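Local atomic coordinates of peptidoglycan-recognition protein LC (Drosophila melanogaster, PDB entry 2F2L), a protein that acts as a major activator of the imd/Relish immune pathway in the fly, responding to peptidoglycan and lipopolysaccharide of Gram-negative bacteria. Residues L26-P31 with R137-S142; R79-M84 with L129-P134; G104-I109 with D154-S159. One frame throughout, in Å; residues are numbered along the deposited sequence.

Contact 1: residues L26-P31 with R137-S142; sequences LVIALP and RFTASS
A29 O is gripped chiefly by S141, whose backbone N hydrogen-bonds it at 3.0 Å. S141 OG also stands near this oxygen, a chi1 of 64° setting it between the backbone N and the carbonyl carbon. Any bond from OG to A29 O is weak and not settled, since this hydroxyl also pairs with Y157 OH. Upstream, the strands 26-31 and 137-140 run parallel, and V27 N to R137 O, T139 N to V27 O and A29 N to T139 O continue the pairing; the A29 bond is 2.9 Å long and nearly straight (169°). Strand 136-140 is one of the two outermost in the mixed sheet within this chain, and strand 24-31 bonds on its other side to strand 98-102. On the face of V27 and A29, the F138 ring turns its edge to V27 O (CD1 3.3 Å away), while its CE1 lies 3.8 Å from A29 CB. On the other face L26 CD1 rests on T139 CG2 (3.8 Å). S141 CB touches both I28 CG2 and L30 CG, 3.6 Å from each. With A140 as N-cap, the strand pairing passes on to the first residue of helix 141-144, whose N-H is taken up by A29 O.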
ATOM      1  N   LEU A  26     -20.159 -10.177 -17.318  1.00 18.90           N
ATOM      2  CA  LEU A  26     -19.018 -11.082 -17.217  1.00 19.02           C
ATOM      3  C   LEU A  26     -18.145 -10.785 -15.992  1.00 18.87           C
ATOM      4  O   LEU A  26     -17.747  -9.639 -15.761  1.00 19.10           O
ATOM      5  CB  LEU A  26     -18.180 -10.967 -18.482  1.00 19.03           C
ATOM      6  CG  LEU A  26     -16.954 -11.872 -18.601  1.00 19.25           C
ATOM      7  CD1 LEU A  26     -17.363 -13.322 -18.638  1.00 20.00           C
ATOM      8  CD2 LEU A  26     -16.173 -11.505 -19.853  1.00 20.47           C
ATOM      9  N   VAL A  27     -17.848 -11.823 -15.223  1.00 18.38           N
ATOM     10  CA  VAL A  27     -16.932 -11.735 -14.087  1.00 18.32           C
ATOM     11  C   VAL A  27     -15.816 -12.743 -14.323  1.00 18.40           C
ATOM     12  O   VAL A  27     -16.092 -13.907 -14.655  1.00 18.30           O
ATOM     13  CB  VAL A  27     -17.657 -12.018 -12.744  1.00 17.98           C
ATOM     14  CG1 VAL A  27     -16.691 -11.911 -11.558  1.00 17.92           C
ATOM     15  CG2 VAL A  27     -18.805 -11.062 -12.573  1.00 19.07           C
ATOM     16  N   ILE A  28     -14.562 -12.308 -14.175  1.00 18.35           N
ATOM     17  CA  ILE A  28     -13.393 -13.128 -14.527  1.00 18.05           C
ATOM     18  C   ILE A  28     -12.535 -13.437 -13.304  1.00 18.67           C
ATOM     19  O   ILE A  28     -12.158 -12.524 -12.532  1.00 18.54           O
ATOM     20  CB  ILE A  28     -12.520 -12.423 -15.589  1.00 18.55           C
ATOM     21  CG1 ILE A  28     -13.317 -12.234 -16.886  1.00 17.40           C
ATOM     22  CG2 ILE A  28     -11.269 -13.231 -15.901  1.00 18.27           C
ATOM     23  CD1 ILE A  28     -12.725 -11.193 -17.812  1.00 17.96           C
ATOM     24  N   ALA A  29     -12.222 -14.721 -13.126  1.00 18.37           N
ATOM     25  CA  ALA A  29     -11.376 -15.151 -12.019  1.00 18.95           C
ATOM     26  C   ALA A  29      -9.922 -15.271 -12.475  1.00 18.72           C
ATOM     27  O   ALA A  29      -9.649 -15.686 -13.597  1.00 19.75           O
ATOM     28  CB  ALA A  29     -11.875 -16.455 -11.430  1.00 18.56           C
ATOM     29  N   LEU A  30      -9.006 -14.848 -11.614  1.00 18.69           N
ATOM     30  CA  LEU A  30      -7.582 -14.894 -11.907  1.00 19.34           C
ATOM     31  C   LEU A  30      -6.788 -15.212 -10.631  1.00 19.53           C
ATOM     32  O   LEU A  30      -7.216 -14.872  -9.533  1.00 19.77           O
ATOM     33  CB  LEU A  30      -7.068 -13.558 -12.471  1.00 19.55           C
ATOM     34  CG  LEU A  30      -7.786 -12.851 -13.619  1.00 19.92           C
ATOM     35  CD1 LEU A  30      -8.738 -11.791 -13.101  1.00 20.19           C
ATOM     36  CD2 LEU A  30      -6.777 -12.216 -14.552  1.00 19.60           C
ATOM     37  N   PRO A  31      -5.621 -15.853 -10.782  1.00 19.25           N
ATOM     38  CA  PRO A  31      -4.692 -15.984  -9.663  1.00 19.43           C
ATOM     39  C   PRO A  31      -3.801 -14.740  -9.565  1.00 19.33           C
ATOM     40  O   PRO A  31      -3.555 -14.081 -10.576  1.00 19.01           O
ATOM     41  CB  PRO A  31      -3.871 -17.210 -10.057  1.00 18.90           C
ATOM     42  CG  PRO A  31      -3.800 -17.105 -11.550  1.00 19.26           C
ATOM     43  CD  PRO A  31      -5.100 -16.492 -11.998  1.00 19.10           C
ATOM     44  N   ARG A 137     -22.158 -14.369 -16.601  1.00 18.74           N
ATOM     45  CA  ARG A 137     -21.249 -15.484 -16.708  1.00 19.36           C
ATOM     46  C   ARG A 137     -20.018 -15.240 -15.806  1.00 19.02           C
ATOM     47  O   ARG A 137     -19.443 -14.139 -15.792  1.00 18.64           O
ATOM     48  CB  ARG A 137     -20.853 -15.626 -18.175  1.00 19.55           C
ATOM     49  CG  ARG A 137     -19.662 -16.486 -18.437  1.00 21.02           C
ATOM     50  CD  ARG A 137     -19.337 -16.483 -19.937  1.00 21.92           C
ATOM     51  NE  ARG A 137     -18.167 -17.308 -20.224  1.00 23.45           N
ATOM     52  CZ  ARG A 137     -17.453 -17.266 -21.341  1.00 23.94           C
ATOM     53  NH1 ARG A 137     -17.748 -16.395 -22.304  1.00 24.59           N
ATOM     54  NH2 ARG A 137     -16.416 -18.090 -21.471  1.00 23.98           N
ATOM     55  N   PHE A 138     -19.636 -16.263 -15.042  1.00 18.90           N
ATOM     56  CA  PHE A 138     -18.408 -16.262 -14.232  1.00 18.43           C
ATOM     57  C   PHE A 138     -17.465 -17.243 -14.930  1.00 18.36           C
ATOM     58  O   PHE A 138     -17.844 -18.390 -15.210  1.00 18.19           O
ATOM     59  CB  PHE A 138     -18.753 -16.692 -12.800  1.00 18.93           C
ATOM     60  CG  PHE A 138     -17.611 -16.607 -11.793  1.00 19.22           C
ATOM     61  CD1 PHE A 138     -16.580 -15.679 -11.913  1.00 18.91           C
ATOM     62  CD2 PHE A 138     -17.618 -17.440 -10.682  1.00 20.60           C
ATOM     63  CE1 PHE A 138     -15.554 -15.618 -10.972  1.00 18.76           C
ATOM     64  CE2 PHE A 138     -16.591 -17.386  -9.730  1.00 20.61           C
ATOM     65  CZ  PHE A 138     -15.562 -16.461  -9.871  1.00 19.14           C
ATOM     66  N   THR A 139     -16.263 -16.799 -15.279  1.00 17.87           N
ATOM     67  CA  THR A 139     -15.331 -17.665 -16.016  1.00 17.52           C
ATOM     68  C   THR A 139     -13.880 -17.466 -15.623  1.00 17.00           C
ATOM     69  O   THR A 139     -13.548 -16.543 -14.893  1.00 16.73           O
ATOM     70  CB  THR A 139     -15.471 -17.490 -17.546  1.00 17.35           C
ATOM     71  OG1 THR A 139     -14.782 -18.556 -18.218  1.00 20.22           O
ATOM     72  CG2 THR A 139     -14.924 -16.193 -18.009  1.00 17.98           C
ATOM     73  N   ALA A 140     -13.033 -18.360 -16.125  1.00 16.68           N
ATOM     74  CA  ALA A 140     -11.606 -18.314 -15.900  1.00 16.48           C
ATOM     75  C   ALA A 140     -10.955 -17.435 -16.932  1.00 16.10           C
ATOM     76  O   ALA A 140     -11.258 -17.516 -18.141  1.00 15.54           O
ATOM     77  CB  ALA A 140     -11.013 -19.714 -15.966  1.00 16.56           C
ATOM     78  N   SER A 141     -10.039 -16.603 -16.454  1.00 15.70           N
ATOM     79  CA  SER A 141      -9.180 -15.834 -17.330  1.00 15.84           C
ATOM     80  C   SER A 141      -8.465 -16.727 -18.343  1.00 15.61           C
ATOM     81  O   SER A 141      -8.261 -16.322 -19.484  1.00 14.44           O
ATOM     82  CB  SER A 141      -8.174 -15.016 -16.512  1.00 15.97           C
ATOM     83  OG  SER A 141      -7.300 -15.853 -15.782  1.00 17.19           O
ATOM     84  N   SER A 142      -8.121 -17.949 -17.933  1.00 15.97           N
ATOM     85  CA  SER A 142      -7.384 -18.861 -18.792  1.00 16.50           C
ATOM     86  C   SER A 142      -8.230 -19.449 -19.924  1.00 16.78           C
ATOM     87  O   SER A 142      -7.700 -19.796 -20.972  1.00 16.59           O
ATOM     88  CB  SER A 142      -6.783 -20.008 -17.977  1.00 16.71           C
ATOM     89  OG  SER A 142      -7.796 -20.752 -17.342  1.00 17.04           O
TER

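Contact 2: residues R79-M84 with L129-P134; sequences RGWNKM and LGKIAP. With SO4 (sulfate ion), chain E.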
ATOM      1  N   ARG A  79      -9.862  -1.803  -7.615  1.00 18.42           N
ATOM      2  CA  ARG A  79     -10.483  -0.678  -8.313  1.00 18.12           C
ATOM      3  C   ARG A  79     -11.974  -0.540  -8.006  1.00 18.35           C
ATOM      4  O   ARG A  79     -12.605   0.450  -8.391  1.00 18.00           O
ATOM      5  CB  ARG A  79     -10.294  -0.826  -9.812  1.00 18.23           C
ATOM      6  CG  ARG A  79      -8.846  -0.955 -10.212  1.00 17.31           C
ATOM      7  CD  ARG A  79      -8.634  -0.728 -11.695  1.00 17.61           C
ATOM      8  NE  ARG A  79      -7.216  -0.865 -12.026  1.00 15.86           N
ATOM      9  CZ  ARG A  79      -6.658  -0.524 -13.181  1.00 17.61           C
ATOM     10  NH1 ARG A  79      -7.390  -0.029 -14.174  1.00 17.22           N
ATOM     11  NH2 ARG A  79      -5.345  -0.671 -13.341  1.00 16.39           N
ATOM     12  N   GLY A  80     -12.554  -1.546  -7.361  1.00 18.55           N
ATOM     13  CA  GLY A  80     -13.953  -1.486  -6.957  1.00 18.99           C
ATOM     14  C   GLY A  80     -14.940  -1.813  -8.058  1.00 19.15           C
ATOM     15  O   GLY A  80     -14.566  -2.286  -9.134  1.00 19.42           O
ATOM     16  N   TRP A  81     -16.215  -1.547  -7.763  1.00 19.49           N
ATOM     17  CA  TRP A  81     -17.343  -1.900  -8.624  1.00 19.60           C
ATOM     18  C   TRP A  81     -17.424  -1.076  -9.891  1.00 19.90           C
ATOM     19  O   TRP A  81     -17.928  -1.551 -10.901  1.00 19.85           O
ATOM     20  CB  TRP A  81     -18.674  -1.707  -7.881  1.00 19.71           C
ATOM     21  CG  TRP A  81     -18.910  -2.637  -6.753  1.00 19.83           C
ATOM     22  CD1 TRP A  81     -19.058  -2.307  -5.438  1.00 19.42           C
ATOM     23  CD2 TRP A  81     -19.048  -4.063  -6.832  1.00 19.34           C
ATOM     24  NE1 TRP A  81     -19.266  -3.441  -4.690  1.00 19.26           N
ATOM     25  CE2 TRP A  81     -19.271  -4.533  -5.523  1.00 19.44           C
ATOM     26  CE3 TRP A  81     -19.007  -4.987  -7.886  1.00 19.30           C
ATOM     27  CZ2 TRP A  81     -19.453  -5.892  -5.234  1.00 19.67           C
ATOM     28  CZ3 TRP A  81     -19.194  -6.336  -7.601  1.00 19.61           C
ATOM     29  CH2 TRP A  81     -19.411  -6.776  -6.288  1.00 19.52           C
ATOM     30  N   ASN A  82     -16.963   0.169  -9.830  1.00 19.86           N
ATOM     31  CA  ASN A  82     -17.329   1.141 -10.847  1.00 19.66           C
ATOM     32  C   ASN A  82     -16.252   1.478 -11.839  1.00 19.32           C
ATOM     33  O   ASN A  82     -16.535   2.146 -12.814  1.00 18.96           O
ATOM     34  CB  ASN A  82     -17.798   2.424 -10.180  1.00 19.57           C
ATOM     35  CG  ASN A  82     -18.974   2.203  -9.273  1.00 20.40           C
ATOM     36  OD1 ASN A  82     -19.856   1.390  -9.559  1.00 20.23           O
ATOM     37  ND2 ASN A  82     -19.005   2.938  -8.172  1.00 21.58           N
ATOM     38  N   LYS A  83     -15.021   1.028 -11.593  1.00 20.16           N
ATOM     39  CA  LYS A  83     -13.882   1.387 -12.442  1.00 20.45           C
ATOM     40  C   LYS A  83     -13.373   0.197 -13.256  1.00 21.04           C
ATOM     41  O   LYS A  83     -13.359  -0.939 -12.785  1.00 20.98           O
ATOM     42  CB  LYS A  83     -12.742   1.965 -11.591  1.00 20.32           C
ATOM     43  CG  LYS A  83     -13.038   3.328 -10.972  1.00 20.98           C
ATOM     44  CD  LYS A  83     -13.200   4.402 -12.039  1.00 21.64           C
ATOM     45  CE  LYS A  83     -13.216   5.805 -11.453  1.00 21.84           C
ATOM     46  NZ  LYS A  83     -13.441   6.816 -12.529  1.00 20.12           N
ATOM     47  N   MET A  84     -12.954   0.483 -14.486  1.00 21.13           N
ATOM     48  CA  MET A  84     -12.425  -0.530 -15.381  1.00 21.38           C
ATOM     49  C   MET A  84     -11.084  -1.095 -14.848  1.00 20.61           C
ATOM     50  O   MET A  84     -10.181  -0.344 -14.443  1.00 19.02           O
ATOM     51  CB  MET A  84     -12.237   0.103 -16.752  1.00 21.78           C
ATOM     52  CG  MET A  84     -12.063  -0.850 -17.891  1.00 23.13           C
ATOM     53  SD  MET A  84     -11.991   0.056 -19.459  1.00 25.45           S
ATOM     54  CE  MET A  84     -10.309   0.593 -19.431  1.00 28.83           C
ATOM     55  N   LEU A 129     -26.540  -4.699  -6.136  1.00 17.61           N
ATOM     56  CA  LEU A 129     -26.143  -3.303  -6.281  1.00 17.98           C
ATOM     57  C   LEU A 129     -26.219  -2.784  -7.721  1.00 18.05           C
ATOM     58  O   LEU A 129     -25.904  -1.623  -7.965  1.00 18.58           O
ATOM     59  CB  LEU A 129     -24.723  -3.091  -5.724  1.00 17.93           C
ATOM     60  CG  LEU A 129     -24.543  -3.273  -4.210  1.00 18.49           C
ATOM     61  CD1 LEU A 129     -23.064  -3.183  -3.865  1.00 19.98           C
ATOM     62  CD2 LEU A 129     -25.342  -2.257  -3.390  1.00 19.02           C
ATOM     63  N   GLY A 130     -26.641  -3.626  -8.664  1.00 18.71           N
ATOM     64  CA  GLY A 130     -26.738  -3.229 -10.082  1.00 18.63           C
ATOM     65  C   GLY A 130     -25.405  -3.218 -10.848  1.00 18.93           C
ATOM     66  O   GLY A 130     -25.314  -2.662 -11.946  1.00 18.97           O
ATOM     67  N   LYS A 131     -24.383  -3.856 -10.289  1.00 18.52           N
ATOM     68  CA  LYS A 131     -23.044  -3.901 -10.900  1.00 18.85           C
ATOM     69  C   LYS A 131     -22.869  -5.114 -11.810  1.00 19.15           C
ATOM     70  O   LYS A 131     -22.105  -5.078 -12.790  1.00 19.11           O
ATOM     71  CB  LYS A 131     -21.954  -3.943  -9.813  1.00 18.44           C
ATOM     72  CG  LYS A 131     -22.134  -2.930  -8.681  1.00 18.09           C
ATOM     73  CD  LYS A 131     -22.219  -1.482  -9.177  1.00 18.02           C
ATOM     74  CE  LYS A 131     -22.172  -0.473  -8.004  1.00 17.62           C
ATOM     75  NZ  LYS A 131     -22.360   0.925  -8.474  1.00 17.07           N
ATOM     76  N   ILE A 132     -23.551  -6.206 -11.454  1.00 19.18           N
ATOM     77  CA  ILE A 132     -23.457  -7.471 -12.202  1.00 19.01           C
ATOM     78  C   ILE A 132     -24.850  -7.823 -12.713  1.00 18.95           C
ATOM     79  O   ILE A 132     -25.807  -7.766 -11.947  1.00 19.10           O
ATOM     80  CB  ILE A 132     -22.900  -8.595 -11.302  1.00 18.78           C
ATOM     81  CG1 ILE A 132     -21.501  -8.221 -10.811  1.00 18.43           C
ATOM     82  CG2 ILE A 132     -22.856  -9.916 -12.055  1.00 19.09           C
ATOM     83  CD1 ILE A 132     -20.904  -9.210  -9.829  1.00 18.73           C
ATOM     84  N   ALA A 133     -24.978  -8.169 -13.996  1.00 19.19           N
ATOM     85  CA  ALA A 133     -26.288  -8.528 -14.560  1.00 19.28           C
ATOM     86  C   ALA A 133     -26.764  -9.844 -13.917  1.00 19.42           C
ATOM     87  O   ALA A 133     -25.936 -10.734 -13.698  1.00 19.41           O
ATOM     88  CB  ALA A 133     -26.203  -8.675 -16.071  1.00 19.53           C
ATOM     89  N   PRO A 134     -28.073  -9.961 -13.579  1.00 19.40           N
ATOM     90  CA  PRO A 134     -28.562 -11.229 -13.013  1.00 19.59           C
ATOM     91  C   PRO A 134     -28.145 -12.472 -13.814  1.00 19.60           C
ATOM     92  O   PRO A 134     -27.924 -13.520 -13.233  1.00 20.11           O
ATOM     93  CB  PRO A 134     -30.093 -11.069 -13.010  1.00 19.90           C
ATOM     94  CG  PRO A 134     -30.346  -9.610 -13.031  1.00 19.94           C
ATOM     95  CD  PRO A 134     -29.137  -8.940 -13.655  1.00 19.38           C
TER
HETATM   96  S   SO4 E1000     -15.825  10.149 -12.689  1.00 99.26           S
HETATM   97  O1  SO4 E1000     -16.410   9.623 -13.920  1.00 98.84           O
HETATM   98  O2  SO4 E1000     -14.678   9.337 -12.275  1.00 99.25           O
HETATM   99  O3  SO4 E1000     -16.825  10.147 -11.627  1.00 98.81           O
HETATM  100  O4  SO4 E1000     -15.365  11.515 -12.927  1.00 99.48           O
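This is a surface contact in which the loop after strand 75-77 leans on the turn that follows helix 113-128, through an indole laid against a lysine chain. W81 and K131 cross at about a right angle. K131 CG stands 3.4 Å above one face of the indole, offset toward the rim, and K131 CB comes within 3.7 Å of W81 CE3. A bend at chi2 (-57°) turns K131 CD past W81 CB toward N82, and K131 NZ ends 2.8 Å from N82 OD1, in the plane of the amide and on a lone pair of the oxygen. The lysine thus meets the indole with its methylene chain, while the ammonium goes to the amide. G130, with positive phi, closes helix 113-128 in a Schellman motif and brings L129 and K131 to the indole together: L129 CD1 lies 3.9 Å from W81 NE1. I132 CD1 meets W81 CZ3 at 4.0 Å, and L98 of strand 98-102 and L122 of helix 113-128 also touch the indole. Within 79-84, R79 NH1 hydrogen-bonds M84 O (2.8 Å). K83 NZ, salt-bridged to D19, also binds O2 of a sulfate ion, probably from the crystallisation liquor, at 2.8 Å.

Contact 3: residues G104-I109 with D154-S159; sequences GSFKTI and DALYAS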
ATOM      1  N   GLY A 104      -2.744 -15.796  -4.129  1.00 19.76           N
ATOM      2  CA  GLY A 104      -2.045 -17.070  -4.072  1.00 19.91           C
ATOM      3  C   GLY A 104      -1.707 -17.582  -5.459  1.00 19.65           C
ATOM      4  O   GLY A 104      -1.841 -16.874  -6.446  1.00 19.76           O
ATOM      5  N   SER A 105      -1.268 -18.831  -5.508  1.00 20.17           N
ATOM      6  CA  SER A 105      -0.961 -19.538  -6.745  1.00 20.58           C
ATOM      7  C   SER A 105      -1.718 -20.866  -6.662  1.00 20.46           C
ATOM      8  O   SER A 105      -1.601 -21.566  -5.652  1.00 20.18           O
ATOM      9  CB  SER A 105       0.544 -19.784  -6.849  1.00 21.19           C
ATOM     10  OG  SER A 105       0.879 -20.265  -8.148  1.00 24.40           O
ATOM     11  N   PHE A 106      -2.506 -21.195  -7.688  1.00 20.07           N
ATOM     12  CA  PHE A 106      -3.482 -22.288  -7.572  1.00 20.06           C
ATOM     13  C   PHE A 106      -3.456 -23.273  -8.728  1.00 19.83           C
ATOM     14  O   PHE A 106      -4.501 -23.710  -9.199  1.00 19.16           O
ATOM     15  CB  PHE A 106      -4.889 -21.721  -7.431  1.00 20.09           C
ATOM     16  CG  PHE A 106      -5.018 -20.704  -6.354  1.00 20.22           C
ATOM     17  CD1 PHE A 106      -5.280 -21.089  -5.046  1.00 20.54           C
ATOM     18  CD2 PHE A 106      -4.861 -19.350  -6.638  1.00 19.68           C
ATOM     19  CE1 PHE A 106      -5.391 -20.139  -4.038  1.00 21.73           C
ATOM     20  CE2 PHE A 106      -4.975 -18.402  -5.642  1.00 20.09           C
ATOM     21  CZ  PHE A 106      -5.240 -18.788  -4.339  1.00 20.56           C
ATOM     22  N   LYS A 107      -2.262 -23.629  -9.179  1.00 19.81           N
ATOM     23  CA  LYS A 107      -2.136 -24.610 -10.239  1.00 20.15           C
ATOM     24  C   LYS A 107      -2.490 -25.986  -9.683  1.00 20.08           C
ATOM     25  O   LYS A 107      -3.273 -26.711 -10.288  1.00 19.63           O
ATOM     26  CB  LYS A 107      -0.736 -24.574 -10.855  1.00 20.15           C
ATOM     27  CG  LYS A 107      -0.380 -23.191 -11.416  1.00 20.75           C
ATOM     28  CD  LYS A 107       0.360 -23.258 -12.744  1.00 20.81           C
ATOM     29  CE  LYS A 107       1.854 -23.447 -12.565  1.00 21.20           C
ATOM     30  NZ  LYS A 107       2.533 -22.205 -12.119  1.00 21.66           N
ATOM     31  N   THR A 108      -1.942 -26.320  -8.517  1.00 20.13           N
ATOM     32  CA  THR A 108      -2.272 -27.572  -7.835  1.00 20.52           C
ATOM     33  C   THR A 108      -2.920 -27.369  -6.468  1.00 20.64           C
ATOM     34  O   THR A 108      -3.663 -28.222  -6.001  1.00 20.73           O
ATOM     35  CB  THR A 108      -1.025 -28.473  -7.670  1.00 20.71           C
ATOM     36  OG1 THR A 108       0.044 -27.728  -7.079  1.00 20.39           O
ATOM     37  CG2 THR A 108      -0.573 -29.009  -9.019  1.00 20.92           C
ATOM     38  N   ILE A 109      -2.630 -26.247  -5.820  1.00 20.94           N
ATOM     39  CA  ILE A 109      -3.185 -25.957  -4.508  1.00 20.82           C
ATOM     40  C   ILE A 109      -4.583 -25.361  -4.666  1.00 20.68           C
ATOM     41  O   ILE A 109      -4.800 -24.494  -5.517  1.00 20.54           O
ATOM     42  CB  ILE A 109      -2.283 -24.975  -3.741  1.00 20.98           C
ATOM     43  CG1 ILE A 109      -0.906 -25.611  -3.508  1.00 21.19           C
ATOM     44  CG2 ILE A 109      -2.945 -24.560  -2.415  1.00 21.07           C
ATOM     45  CD1 ILE A 109       0.184 -24.611  -3.115  1.00 21.29           C
ATOM     46  N   ASP A 154      -5.410 -24.250 -12.504  1.00 18.46           N
ATOM     47  CA  ASP A 154      -6.339 -25.382 -12.625  1.00 18.52           C
ATOM     48  C   ASP A 154      -7.124 -25.656 -11.339  1.00 18.42           C
ATOM     49  O   ASP A 154      -8.326 -25.897 -11.390  1.00 18.20           O
ATOM     50  CB  ASP A 154      -5.580 -26.651 -13.043  1.00 18.91           C
ATOM     51  CG  ASP A 154      -5.201 -26.662 -14.520  1.00 19.92           C
ATOM     52  OD1 ASP A 154      -5.477 -25.670 -15.224  1.00 22.53           O
ATOM     53  OD2 ASP A 154      -4.637 -27.687 -14.988  1.00 21.88           O
ATOM     54  N   ALA A 155      -6.456 -25.604 -10.187  1.00 18.44           N
ATOM     55  CA  ALA A 155      -7.112 -25.964  -8.929  1.00 18.32           C
ATOM     56  C   ALA A 155      -8.115 -24.905  -8.471  1.00 18.32           C
ATOM     57  O   ALA A 155      -9.126 -25.225  -7.847  1.00 18.59           O
ATOM     58  CB  ALA A 155      -6.092 -26.259  -7.854  1.00 18.57           C
ATOM     59  N   LEU A 156      -7.846 -23.644  -8.785  1.00 18.12           N
ATOM     60  CA  LEU A 156      -8.796 -22.568  -8.503  1.00 17.81           C
ATOM     61  C   LEU A 156     -10.060 -22.756  -9.341  1.00 17.39           C
ATOM     62  O   LEU A 156     -11.171 -22.796  -8.798  1.00 17.09           O
ATOM     63  CB  LEU A 156      -8.167 -21.191  -8.796  1.00 17.99           C
ATOM     64  CG  LEU A 156      -9.080 -19.962  -8.756  1.00 18.07           C
ATOM     65  CD1 LEU A 156      -9.631 -19.741  -7.358  1.00 17.68           C
ATOM     66  CD2 LEU A 156      -8.344 -18.728  -9.245  1.00 17.13           C
ATOM     67  N   TYR A 157      -9.886 -22.894 -10.654  1.00 16.84           N
ATOM     68  CA  TYR A 157     -11.032 -22.911 -11.569  1.00 17.32           C
ATOM     69  C   TYR A 157     -11.903 -24.160 -11.413  1.00 17.48           C
ATOM     70  O   TYR A 157     -13.115 -24.085 -11.578  1.00 17.06           O
ATOM     71  CB  TYR A 157     -10.570 -22.772 -13.018  1.00 17.61           C
ATOM     72  CG  TYR A 157      -9.696 -21.555 -13.250  1.00 17.84           C
ATOM     73  CD1 TYR A 157     -10.071 -20.301 -12.769  1.00 17.34           C
ATOM     74  CD2 TYR A 157      -8.500 -21.654 -13.961  1.00 18.57           C
ATOM     75  CE1 TYR A 157      -9.289 -19.184 -12.993  1.00 18.08           C
ATOM     76  CE2 TYR A 157      -7.697 -20.536 -14.173  1.00 17.94           C
ATOM     77  CZ  TYR A 157      -8.101 -19.309 -13.686  1.00 18.07           C
ATOM     78  OH  TYR A 157      -7.320 -18.189 -13.889  1.00 18.81           O
ATOM     79  N   ALA A 158     -11.274 -25.285 -11.074  1.00 17.10           N
ATOM     80  CA  ALA A 158     -11.987 -26.540 -10.800  1.00 17.70           C
ATOM     81  C   ALA A 158     -12.954 -26.403  -9.625  1.00 17.79           C
ATOM     82  O   ALA A 158     -13.979 -27.077  -9.582  1.00 17.25           O
ATOM     83  CB  ALA A 158     -10.991 -27.663 -10.529  1.00 16.99           C
ATOM     84  N   SER A 159     -12.627 -25.508  -8.689  1.00 18.28           N
ATOM     85  CA  SER A 159     -13.471 -25.243  -7.518  1.00 18.89           C
ATOM     86  C   SER A 159     -14.808 -24.565  -7.853  1.00 19.23           C
ATOM     87  O   SER A 159     -15.752 -24.637  -7.060  1.00 19.11           O
ATOM     88  CB  SER A 159     -12.696 -24.400  -6.492  1.00 19.02           C
ATOM     89  OG  SER A 159     -11.404 -24.961  -6.255  1.00 19.04           O
TER
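F106 and L156 meet where the loop after strand 98-102 runs against the N-terminal turn of helix 154-158, a loop carbonyl set against the start of a helix at the periphery of this amidase-like α/β domain. The F106 side chain can be followed outward. Its CB touches L156 CB at 3.6 Å, the apolar contact between the two segments. CG, anti to the carbonyl carbon (chi1 -52°), is still 4.0 Å from L156 CB, and the two side chains cross obliquely. Further out, the ring receives I109 O at its edge and in its plane, within the same loop, and Q115 of helix 113-128 also touches the side chain. At the tip, CZ lies 3.6 Å from the CA of G104, a glycine with no side chain to meet the ring.

F106 O meets the helix start. A155 N donates to it at 2.9 Å, with a bent N-H...O angle of 132°, and L156 N adds a weak bond to the same oxygen. A155 N also reaches K107 O weakly, so one N-H is shared between two successive carbonyls. The positive end of the helix dipole would probably favour such oxygens here. The side chain of I109 touches the N-linked sugar on the protein surface, and the carbonyl O of I109 lies 3.2 Å from A155 CB.

All three contacts belong to the extracellular recognition domain. Along the chain the segments come as 26-31, 79-84, 104-109, 129-134, 137-142 and 154-159: both segments of contact 2 fall between those of contact 1, whereas contact 3 alternates with each of the others. Contact 1 lies in the central sheet, its centre about 15 Å from that of contact 2 and about 13 Å from that of contact 3; those two are about 25 Å apart, on opposite sides of the chain's centre. V27 CG2 meets I132 CD1 at 3.9 Å, and A140 CB packs on Y157 CD1 at 3.4 Å. Contact 1 thus touches both of the other two, which do not touch each other.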